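Local coordinates for hydratase ChsH1 (Mycobacterium tuberculosis, PDB 4W78), which works with its partner ChsH2 in cholesterol side-chain degradation, hydrating the steroid enoyl-CoA 3-oxo-4,17-pregnadiene-20-carboxyl-CoA to its 17-hydroxy product, at residues D4-I12 with P84-F92. Residues are numbered along the deposited sequence; the frame is centred on the assembly and turned at random.
Sequences DIQEAVAQI and PLGPIIKLF
I12 of the N-terminal helix reaches across to P84, P87 and I88 of the segment 84-92, the helical segments 4-12 and 85-92 running antiparallel (169°), their axes 10.3 Å apart at the closest point. Both lie on one face of the antiparallel sheet of a hotdog-fold domain: V9, I12, I88 and F92 also touch strand 119-134, and I5, I88 and F92 touch strand 139-150. From CB, the I12 side chain forks. CG2, anti to the backbone N (chi1 of CG1 -63°), rests 3.8 Å from P84 CB. CG1 passes P87 CB at 3.9 Å, and the extended chain then carries CD1 to within 3.6 Å of the same P87 CB and 3.7 Å of I88 CD1. I88 CD1 also meets V9 CG2, so its tip bridges two residues one turn apart. One turn further along the second helix, L91 holds CG anti to its backbone N (chi1 179°) and spreads both methyls over A8, with CD1 3.6 Å from A8 CB. L91 CD2 also touches V9 CG2 and the carbonyl O and CG2 of I5. The side chains that meet are all apolar, and the contact ends at the F92 ring, where I5 CG2 approaches obliquely, 3.7 Å from CZ.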
loop_
_atom_site.group_PDB
_atom_site.type_symbol
_atom_site.label_atom_id
_atom_site.label_comp_id
_atom_site.label_asym_id
_atom_site.label_seq_id
_atom_site.Cartn_x
_atom_site.Cartn_y
_atom_site.Cartn_z
ATOM N N ASP A 4 41.028 8.989 -6.453
ATOM C CA ASP A 4 40.503 8.799 -5.105
ATOM C C ASP A 4 39.163 8.064 -5.116
ATOM O O ASP A 4 38.836 7.345 -4.173
ATOM C CB ASP A 4 40.362 10.134 -4.380
ATOM C CG ASP A 4 41.691 10.841 -4.198
ATOM O OD1 ASP A 4 42.751 10.190 -4.334
ATOM O OD2 ASP A 4 41.675 12.054 -3.909
ATOM N N ILE A 5 38.382 8.255 -6.176
ATOM C CA ILE A 5 37.127 7.528 -6.337
ATOM C C ILE A 5 37.368 6.029 -6.519
ATOM O O ILE A 5 36.731 5.203 -5.870
ATOM C CB ILE A 5 36.312 8.065 -7.531
ATOM C CG1 ILE A 5 35.912 9.520 -7.278
ATOM C CG2 ILE A 5 35.085 7.200 -7.777
ATOM C CD1 ILE A 5 35.212 10.174 -8.444
ATOM N N GLN A 6 38.291 5.679 -7.407
ATOM C CA GLN A 6 38.637 4.276 -7.621
ATOM C C GLN A 6 39.160 3.621 -6.342
ATOM O O GLN A 6 38.814 2.478 -6.039
ATOM C CB GLN A 6 39.659 4.142 -8.750
ATOM C CG GLN A 6 39.086 4.490 -10.114
ATOM C CD GLN A 6 40.158 4.663 -11.174
ATOM O OE1 GLN A 6 41.322 4.911 -10.860
ATOM N NE2 GLN A 6 39.767 4.537 -12.439
ATOM N N GLU A 7 39.979 4.353 -5.592
ATOM C CA GLU A 7 40.507 3.857 -4.326
ATOM C C GLU A 7 39.400 3.645 -3.291
ATOM O O GLU A 7 39.393 2.642 -2.579
ATOM C CB GLU A 7 41.597 4.796 -3.786
ATOM C CG GLU A 7 42.823 4.883 -4.683
ATOM C CD GLU A 7 43.865 5.868 -4.177
ATOM O OE1 GLU A 7 43.760 6.309 -3.011
ATOM O OE2 GLU A 7 44.792 6.201 -4.949
ATOM N N ALA A 8 38.444 4.570 -3.223
ATOM C CA ALA A 8 37.343 4.444 -2.272
ATOM C C ALA A 8 36.444 3.277 -2.623
ATOM O O ALA A 8 35.979 2.551 -1.747
ATOM C CB ALA A 8 36.532 5.729 -2.213
ATOM N N VAL A 9 36.169 3.120 -3.918
ATOM C CA VAL A 9 35.363 2.008 -4.395
ATOM C C VAL A 9 36.003 0.673 -4.016
ATOM O O VAL A 9 35.301 -0.245 -3.578
ATOM C CB VAL A 9 35.149 2.089 -5.931
ATOM C CG1 VAL A 9 34.568 0.787 -6.470
ATOM C CG2 VAL A 9 34.226 3.253 -6.273
ATOM N N ALA A 10 37.316 0.583 -4.177
ATOM C CA ALA A 10 38.061 -0.631 -3.846
ATOM C C ALA A 10 37.901 -0.977 -2.364
ATOM O O ALA A 10 37.667 -2.128 -2.001
ATOM C CB ALA A 10 39.530 -0.466 -4.203
ATOM N N GLN A 11 38.010 0.022 -1.501
ATOM C CA GLN A 11 37.858 -0.256 -0.083
ATOM C C GLN A 11 36.446 -0.724 0.275
ATOM O O GLN A 11 36.269 -1.602 1.118
ATOM C CB GLN A 11 38.318 0.938 0.758
ATOM C CG GLN A 11 39.660 1.520 0.290
ATOM C CD GLN A 11 40.797 0.486 0.168
ATOM O OE1 GLN A 11 40.954 -0.391 1.020
ATOM N NE2 GLN A 11 41.596 0.600 -0.895
ATOM N N ILE A 12 35.431 -0.187 -0.408
ATOM C CA ILE A 12 34.074 -0.649 -0.220
ATOM C C ILE A 12 33.915 -2.092 -0.680
ATOM O O ILE A 12 33.342 -2.919 0.017
ATOM C CB ILE A 12 33.073 0.275 -0.956
ATOM C CG1 ILE A 12 33.151 1.684 -0.340
ATOM C CG2 ILE A 12 31.667 -0.295 -0.890
ATOM C CD1 ILE A 12 32.492 2.778 -1.176
ATOM N N PRO A 84 26.687 -1.842 0.735
ATOM C CA PRO A 84 27.729 -1.058 0.067
ATOM C C PRO A 84 27.194 0.183 -0.644
ATOM O O PRO A 84 28.007 1.029 -1.009
ATOM C CB PRO A 84 28.316 -2.052 -0.950
ATOM C CG PRO A 84 27.203 -3.016 -1.206
ATOM C CD PRO A 84 26.519 -3.172 0.131
ATOM N N LEU A 85 25.879 0.290 -0.821
ATOM C CA LEU A 85 25.308 1.405 -1.581
ATOM C C LEU A 85 25.401 2.722 -0.818
ATOM O O LEU A 85 25.658 3.759 -1.409
ATOM C CB LEU A 85 23.867 1.117 -2.002
ATOM C CG LEU A 85 23.236 2.093 -3.006
ATOM C CD1 LEU A 85 24.153 2.336 -4.203
ATOM C CD2 LEU A 85 21.903 1.547 -3.471
ATOM N N GLY A 86 25.199 2.669 0.493
ATOM C CA GLY A 86 25.352 3.850 1.334
ATOM C C GLY A 86 26.651 4.606 1.117
ATOM O O GLY A 86 26.636 5.792 0.783
ATOM N N PRO A 87 27.795 3.933 1.324
ATOM C CA PRO A 87 29.106 4.551 1.116
ATOM C C PRO A 87 29.316 5.040 -0.317
ATOM O O PRO A 87 29.966 6.071 -0.511
ATOM C CB PRO A 87 30.079 3.413 1.424
ATOM C CG PRO A 87 29.321 2.499 2.317
ATOM C CD PRO A 87 27.894 2.613 1.971
ATOM N N ILE A 88 28.789 4.304 -1.293
ATOM C CA ILE A 88 28.934 4.673 -2.695
ATOM C C ILE A 88 28.172 5.954 -3.003
ATOM O O ILE A 88 28.705 6.860 -3.653
ATOM C CB ILE A 88 28.452 3.543 -3.617
ATOM C CG1 ILE A 88 29.530 2.476 -3.719
ATOM C CG2 ILE A 88 28.108 4.075 -5.010
ATOM C CD1 ILE A 88 30.751 2.938 -4.482
ATOM N N ILE A 89 26.940 6.038 -2.515
ATOM C CA ILE A 89 26.139 7.246 -2.722
ATOM C C ILE A 89 26.797 8.471 -2.081
ATOM O O ILE A 89 26.866 9.533 -2.696
ATOM C CB ILE A 89 24.695 7.090 -2.196
ATOM C CG1 ILE A 89 23.951 5.994 -2.963
ATOM C CG2 ILE A 89 23.947 8.430 -2.276
ATOM C CD1 ILE A 89 23.910 6.178 -4.474
ATOM N N LYS A 90 27.297 8.326 -0.853
ATOM C CA LYS A 90 28.022 9.413 -0.199
ATOM C C LYS A 90 29.262 9.855 -0.979
ATOM O O LYS A 90 29.497 11.047 -1.155
ATOM C CB LYS A 90 28.418 9.015 1.228
ATOM C CG LYS A 90 29.131 10.113 2.018
ATOM C CD LYS A 90 28.215 11.299 2.284
ATOM C CE LYS A 90 28.709 12.139 3.461
ATOM N NZ LYS A 90 30.131 12.563 3.330
ATOM N N LEU A 91 30.054 8.888 -1.431
ATOM C CA LEU A 91 31.245 9.158 -2.223
ATOM C C LEU A 91 30.907 10.047 -3.418
ATOM O O LEU A 91 31.529 11.091 -3.613
ATOM C CB LEU A 91 31.858 7.841 -2.713
ATOM C CG LEU A 91 33.116 7.906 -3.579
ATOM C CD1 LEU A 91 34.291 8.450 -2.770
ATOM C CD2 LEU A 91 33.436 6.531 -4.164
ATOM N N PHE A 92 29.905 9.640 -4.199
ATOM C CA PHE A 92 29.556 10.381 -5.419
ATOM C C PHE A 92 28.836 11.703 -5.180
ATOM O O PHE A 92 29.062 12.677 -5.909
ATOM C CB PHE A 92 28.810 9.485 -6.417
ATOM C CG PHE A 92 29.706 8.476 -7.066
ATOM C CD1 PHE A 92 30.626 8.880 -8.021
ATOM C CD2 PHE A 92 29.675 7.143 -6.687
ATOM C CE1 PHE A 92 31.483 7.966 -8.601
ATOM C CE2 PHE A 92 30.527 6.220 -7.274
ATOM C CZ PHE A 92 31.429 6.630 -8.231
#